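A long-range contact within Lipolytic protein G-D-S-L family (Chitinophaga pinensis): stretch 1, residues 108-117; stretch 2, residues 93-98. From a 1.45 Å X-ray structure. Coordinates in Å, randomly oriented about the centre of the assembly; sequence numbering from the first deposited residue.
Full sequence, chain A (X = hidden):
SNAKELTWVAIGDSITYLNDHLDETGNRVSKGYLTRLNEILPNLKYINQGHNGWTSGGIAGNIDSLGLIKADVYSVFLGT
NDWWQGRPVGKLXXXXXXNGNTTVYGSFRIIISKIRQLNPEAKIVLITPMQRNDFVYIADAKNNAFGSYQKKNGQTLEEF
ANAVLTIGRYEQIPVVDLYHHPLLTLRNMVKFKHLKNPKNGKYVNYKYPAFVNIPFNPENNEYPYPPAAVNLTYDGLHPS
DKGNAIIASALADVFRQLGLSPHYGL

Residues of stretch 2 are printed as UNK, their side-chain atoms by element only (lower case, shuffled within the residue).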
ATOM      1  N   PHE A 108      10.182 -10.349   4.156  1.00 16.72           N
ATOM      2  CA  PHE A 108      11.022  -9.497   3.326  1.00 17.71           C
ATOM      3  C   PHE A 108      12.347 -10.171   3.006  1.00 18.63           C
ATOM      4  O   PHE A 108      12.885  -9.983   1.912  1.00 19.70           O
ATOM      5  CB  PHE A 108      11.212  -8.111   3.940  1.00 17.77           C
ATOM      6  CG  PHE A 108      10.111  -7.150   3.588  1.00 17.44           C
ATOM      7  CD1 PHE A 108       8.854  -7.288   4.146  1.00 18.06           C
ATOM      8  CD2 PHE A 108      10.335  -6.113   2.694  1.00 18.94           C
ATOM      9  CE1 PHE A 108       7.827  -6.403   3.820  1.00 17.30           C
ATOM     10  CE2 PHE A 108       9.321  -5.226   2.361  1.00 18.72           C
ATOM     11  CZ  PHE A 108       8.061  -5.367   2.927  1.00 17.41           C
ATOM     12  N   ARG A 109      12.853 -10.977   3.936  1.00 18.59           N
ATOM     13  CA  ARG A 109      14.050 -11.769   3.678  1.00 18.53           C
ATOM     14  C   ARG A 109      13.824 -12.702   2.486  1.00 18.64           C
ATOM     15  O   ARG A 109      14.649 -12.770   1.569  1.00 19.48           O
ATOM     16  CB  ARG A 109      14.469 -12.565   4.924  1.00 19.89           C
ATOM     17  CG  ARG A 109      15.555 -13.608   4.643  1.00 21.54           C
ATOM     18  CD  ARG A 109      15.853 -14.474   5.873  1.00 22.61           C
ATOM     19  NE  ARG A 109      14.624 -14.920   6.526  1.00 26.14           N
ATOM     20  CZ  ARG A 109      13.873 -15.932   6.103  1.00 28.21           C
ATOM     21  NH1 ARG A 109      12.761 -16.246   6.755  1.00 29.03           N
ATOM     22  NH2 ARG A 109      14.223 -16.623   5.023  1.00 29.19           N
ATOM     23  N   ILE A 110      12.694 -13.398   2.494  1.00 19.51           N
ATOM     24  CA  ILE A 110      12.330 -14.307   1.413  1.00 19.72           C
ATOM     25  C   ILE A 110      12.177 -13.569   0.079  1.00 18.72           C
ATOM     26  O   ILE A 110      12.693 -14.009  -0.951  1.00 20.04           O
ATOM     27  CB  ILE A 110      11.023 -15.055   1.763  1.00 18.84           C
ATOM     28  CG1 ILE A 110      11.268 -15.982   2.954  1.00 19.00           C
ATOM     29  CG2 ILE A 110      10.479 -15.818   0.560  1.00 20.35           C
ATOM     30  CD1 ILE A 110      10.015 -16.646   3.445  1.00 20.51           C
ATOM     31  N   ILE A 111      11.485 -12.434   0.107  1.00 18.37           N
ATOM     32  CA  ILE A 111      11.225 -11.673  -1.109  1.00 16.95           C
ATOM     33  C   ILE A 111      12.501 -11.086  -1.703  1.00 16.76           C
ATOM     34  O   ILE A 111      12.761 -11.232  -2.897  1.00 18.27           O
ATOM     35  CB  ILE A 111      10.206 -10.547  -0.858  1.00 17.60           C
ATOM     36  CG1 ILE A 111       8.844 -11.145  -0.506  1.00 18.09           C
ATOM     37  CG2 ILE A 111      10.090  -9.640  -2.079  1.00 18.80           C
ATOM     38  CD1 ILE A 111       7.891 -10.159   0.164  1.00 17.40           C
ATOM     39  N   ILE A 112      13.310 -10.443  -0.871  1.00 18.32           N
ATOM     40  CA  ILE A 112      14.550  -9.849  -1.364  1.00 20.30           C
ATOM     41  C   ILE A 112      15.521 -10.927  -1.846  1.00 20.00           C
ATOM     42  O   ILE A 112      16.212 -10.748  -2.850  1.00 22.51           O
ATOM     43  CB  ILE A 112      15.186  -8.920  -0.313  1.00 21.45           C
ATOM     44  CG1 ILE A 112      14.333  -7.656  -0.187  1.00 21.87           C
ATOM     45  CG2 ILE A 112      16.621  -8.561  -0.695  1.00 22.19           C
ATOM     46  CD1 ILE A 112      14.648  -6.821   1.025  1.00 22.04           C
ATOM     47  N   SER A 113      15.545 -12.065  -1.161  1.00 21.35           N
ATOM     48  CA  SER A 113      16.387 -13.175  -1.605  1.00 21.89           C
ATOM     49  C   SER A 113      15.968 -13.691  -2.979  1.00 22.49           C
ATOM     50  O   SER A 113      16.820 -13.982  -3.818  1.00 23.24           O
ATOM     51  CB  SER A 113      16.387 -14.313  -0.587  1.00 24.92           C
ATOM     52  OG  SER A 113      17.000 -13.896   0.618  1.00 27.32           O
ATOM     53  N   LYS A 114      14.657 -13.787  -3.216  1.00 22.76           N
ATOM     54  CA  LYS A 114      14.161 -14.231  -4.521  1.00 22.91           C
ATOM     55  C   LYS A 114      14.569 -13.262  -5.620  1.00 21.93           C
ATOM     56  O   LYS A 114      14.992 -13.672  -6.701  1.00 23.07           O
ATOM     57  CB  LYS A 114      12.642 -14.378  -4.521  1.00 23.34           C
ATOM     58  CG  LYS A 114      12.070 -14.804  -5.868  1.00 23.16           C
ATOM     59  CD  LYS A 114      12.460 -16.235  -6.208  1.00 24.94           C
ATOM     60  CE  LYS A 114      11.679 -16.754  -7.406  1.00 27.28           C
ATOM     61  NZ  LYS A 114      12.107 -18.140  -7.780  1.00 27.74           N
ATOM     62  N   ILE A 115      14.426 -11.973  -5.344  1.00 21.10           N
ATOM     63  CA  ILE A 115      14.799 -10.950  -6.314  1.00 21.71           C
ATOM     64  C   ILE A 115      16.263 -11.100  -6.724  1.00 22.86           C
ATOM     65  O   ILE A 115      16.599 -11.075  -7.912  1.00 23.90           O
ATOM     66  CB  ILE A 115      14.558  -9.546  -5.751  1.00 21.30           C
ATOM     67  CG1 ILE A 115      13.056  -9.294  -5.646  1.00 21.10           C
ATOM     68  CG2 ILE A 115      15.237  -8.505  -6.631  1.00 23.15           C
ATOM     69  CD1 ILE A 115      12.690  -8.010  -4.928  1.00 22.38           C
ATOM     70  N   ARG A 116      17.127 -11.289  -5.733  1.00 23.20           N
ATOM     71  CA  ARG A 116      18.554 -11.426  -5.986  1.00 25.07           C
ATOM     72  C   ARG A 116      18.880 -12.719  -6.735  1.00 26.10           C
ATOM     73  O   ARG A 116      19.826 -12.768  -7.519  1.00 28.28           O
ATOM     74  CB  ARG A 116      19.339 -11.297  -4.679  1.00 26.35           C
ATOM     75  CG  ARG A 116      19.342  -9.863  -4.155  1.00 28.63           C
ATOM     76  CD  ARG A 116      19.941  -9.740  -2.772  1.00 30.14           C
ATOM     77  NE  ARG A 116      20.128  -8.343  -2.384  1.00 29.83           N
ATOM     78  CZ  ARG A 116      20.270  -7.930  -1.127  1.00 31.23           C
ATOM     79  NH1 ARG A 116      20.218  -8.806  -0.130  1.00 30.81           N
ATOM     80  NH2 ARG A 116      20.440  -6.639  -0.861  1.00 32.78           N
ATOM     81  N   GLN A 117      18.079 -13.757  -6.512  1.00 26.53           N
ATOM     82  CA  GLN A 117      18.201 -14.988  -7.289  1.00 28.59           C
ATOM     83  C   GLN A 117      17.825 -14.739  -8.751  1.00 27.66           C
ATOM     84  O   GLN A 117      18.507 -15.206  -9.666  1.00 28.30           O
ATOM     85  CB  GLN A 117      17.310 -16.083  -6.705  1.00 32.15           C
ATOM     86  CG  GLN A 117      17.183 -17.320  -7.583  1.00 35.97           C
ATOM     87  CD  GLN A 117      15.857 -18.039  -7.383  1.00 40.13           C
ATOM     88  OE1 GLN A 117      14.855 -17.717  -8.028  1.00 40.93           O
ATOM     89  NE2 GLN A 117      15.845 -19.014  -6.482  1.00 41.85           N
ATOM     90  N   UNK A  93      16.585  -9.588  13.342  1.00 27.57           N
ATOM     91  CA  UNK A  93      17.091 -10.961  13.394  1.00 29.10           C
ATOM     92  C   UNK A  93      16.323 -11.906  12.470  1.00 27.65           C
ATOM     93  O   UNK A  93      16.898 -12.843  11.911  1.00 27.64           O
ATOM     94  o   UNK A  93      16.687 -13.844  14.951  1.00 37.00           O
ATOM     95  c   UNK A  93      17.026 -11.489  14.829  1.00 32.04           C
ATOM     96  o   UNK A  93      18.753 -13.114  15.052  1.00 36.81           O
ATOM     97  c   UNK A  93      17.524 -12.918  14.951  1.00 35.41           C
ATOM     98  N   UNK A  94      15.021 -11.661  12.323  1.00 26.06           N
ATOM     99  CA  UNK A  94      14.176 -12.455  11.429  1.00 25.70           C
ATOM    100  C   UNK A  94      14.467 -12.180   9.958  1.00 25.06           C
ATOM    101  O   UNK A  94      14.141 -12.987   9.086  1.00 24.18           O
ATOM    102  c   UNK A  94      12.697 -12.191  11.712  1.00 26.21           C
ATOM    103  o   UNK A  94      12.323 -13.827  13.375  1.00 29.94           O
ATOM    104  c   UNK A  94      12.292 -12.612  13.105  1.00 27.46           C
ATOM    105  o   UNK A  94      11.941 -11.737  13.922  1.00 27.54           O
ATOM    106  N   UNK A  95      15.062 -11.027   9.678  1.00 25.19           N
ATOM    107  CA  UNK A  95      15.494 -10.730   8.326  1.00 25.39           C
ATOM    108  C   UNK A  95      16.890 -11.305   8.072  1.00 26.68           C
ATOM    109  O   UNK A  95      17.190 -11.780   6.975  1.00 27.52           O
ATOM    110  c   UNK A  95      15.951  -8.916   6.651  1.00 24.16           C
ATOM    111  c   UNK A  95      15.496  -8.672   4.296  1.00 24.40           C
ATOM    112  c   UNK A  95      17.298  -8.671   6.385  1.00 25.41           C
ATOM    113  c   UNK A  95      17.737  -8.427   5.106  1.00 26.16           C
ATOM    114  o   UNK A  95      17.275  -8.182   2.796  1.00 27.46           O
ATOM    115  c   UNK A  95      16.837  -8.427   4.068  1.00 25.95           C
ATOM    116  c   UNK A  95      15.062  -8.923   5.583  1.00 22.82           C
ATOM    117  c   UNK A  95      15.483  -9.222   8.049  1.00 24.70           C
ATOM    118  N   UNK A  96      17.742 -11.252   9.089  1.00 27.66           N
ATOM    119  CA  UNK A  96      19.127 -11.693   8.955  1.00 30.30           C
ATOM    120  C   UNK A  96      19.242 -13.206   8.871  1.00 32.36           C
ATOM    121  O   UNK A  96      20.138 -13.739   8.205  1.00 33.31           O
ATOM    122  c   UNK A  96      20.165  -9.682  10.125  1.00 33.20           C
ATOM    123  n   UNK A  96      21.417  -8.090  11.451  1.00 36.78           N
ATOM    124  c   UNK A  96      20.622  -9.153  11.469  1.00 34.67           C
ATOM    125  o   UNK A  96      20.259  -9.691  12.513  1.00 35.21           O
ATOM    126  c   UNK A  96      19.952 -11.184  10.136  1.00 31.22           C
ATOM    127  N   UNK A  97      18.341 -13.896   9.560  1.00 33.01           N
ATOM    128  CA  UNK A  97      18.392 -15.347   9.653  1.00 33.61           C
ATOM    129  C   UNK A  97      17.067 -15.972   9.254  1.00 32.05           C
ATOM    130  O   UNK A  97      16.013 -15.336   9.337  1.00 31.22           O
ATOM    131  c   UNK A  97      22.156 -14.788  11.865  1.00 39.70           C
ATOM    132  c   UNK A  97      18.755 -15.769  11.076  1.00 35.49           C
ATOM    133  c   UNK A  97      19.995 -15.116  11.597  1.00 37.91           C
ATOM    134  c   UNK A  97      20.163 -14.058  12.423  1.00 39.15           C
ATOM    135  n   UNK A  97      21.260 -15.551  11.266  1.00 39.25           N
ATOM    136  n   UNK A  97      21.517 -13.874  12.574  1.00 40.35           N
ATOM    137  N   UNK A  98      17.130 -17.226   8.823  1.00 31.70           N
ATOM    138  CA  UNK A  98      15.949 -17.947   8.381  1.00 30.94           C
ATOM    139  C   UNK A  98      15.194 -18.533   9.571  1.00 29.23           C
ATOM    140  O   UNK A  98      15.479 -19.648  10.017  1.00 29.67           O
ATOM    141  c   UNK A  98      15.148 -19.701   6.737  1.00 33.33           C
ATOM    142  o   UNK A  98      13.997 -19.388   7.117  1.00 32.52           O
ATOM    143  o   UNK A  98      15.364 -20.536   5.831  1.00 35.87           O
ATOM    144  c   UNK A  98      16.344 -19.056   7.408  1.00 32.29           C
TER
HETATM  145  O   HOH W   1      12.817 -15.378   9.294  1.00 24.67           O
HETATM  146  O   HOH W   2      17.473 -11.054   2.158  1.00 33.11           O
HETATM  147  O   HOH W   3      11.992 -18.740   5.428  1.00 34.65           O

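Position 93 carries two side-chain carbons, the second bonded to two oxygens, a short carboxylate. Its side chain makes no contact with stretch 1, so the atoms alone identify it: Asp-93. Its backbone O accepts a helical hydrogen bond from the N of position 97 at 3.0 Å.

Position 94 has the same make-up, two carbons ending in two oxygens. Here the main chain makes the contact: Arg-109 NE donates to the backbone O of position 94 at 3.2 Å with an N-H...O angle of 165°, and this oxygen lies at the edge of the guanidinium, near its plane, where an N-H can point at it. The carboxylate is not involved; the CB of position 94 stays 6.2 Å from Arg-109 NE. The residue is Asp-94.

Position 95 shows one carbon leading to a six-carbon ring that bears a single oxygen. The CA-to-CB bond runs sideways; with chi1 at 179° (t), the end of the side chain comes nearer to the helix. The ring meets Phe-108 C at its edge and also touches Arg-109 and Ile-112. This is Tyr-95. Phe-108 C is 3.7 Å from Tyr-95 CE1, Arg-109 CB lies 3.7 Å from Tyr-95 CD1, and Ile-112 CD1 is 3.9 Å from Tyr-95 CE1. Water 2 donates weak hydrogen bonds to Tyr-95 OH (2.9 Å from its O) and to Arg-109 O (3.4 Å from its O).

Position 96 has three carbons, the third carrying one oxygen and one nitrogen, an amide. Its CA-to-CB bond points away, and its side chain makes no contact with stretch 1: Gln-96.

Position 97 has one carbon followed by a five-membered ring of three carbons and two nitrogens, an imidazole. Its phi/psi of -127/156 make it the first residue to leave helical geometry. Its backbone O is 3.2 Å from Arg-109 NE, but the angle is too poor for a hydrogen bond. It is His-97.

Position 98 again has two carbons, the second holding two oxygens. A carboxylate oxygen sits over one face of the Arg-109 guanidinium, so the salt bridge rests on charge alone. This is Asp-98, with OD1 3.4 Å from Arg-109 NH1. Water 3 supplies a directional link, donating from its O to Asp-98 OD1 at 2.7 Å and accepting from Arg-109 NH1 at 2.9 Å.

The contact, burying 322 Å² in total, centres on Arg-109 and Tyr-95, whose CA atoms are 5.0 Å apart. The tyrosine ring packs along the helix, while the arginine reaches the end of the other helix and joins its backbone to the following carboxylate.

Stretch 2 93-98: DDYQHD
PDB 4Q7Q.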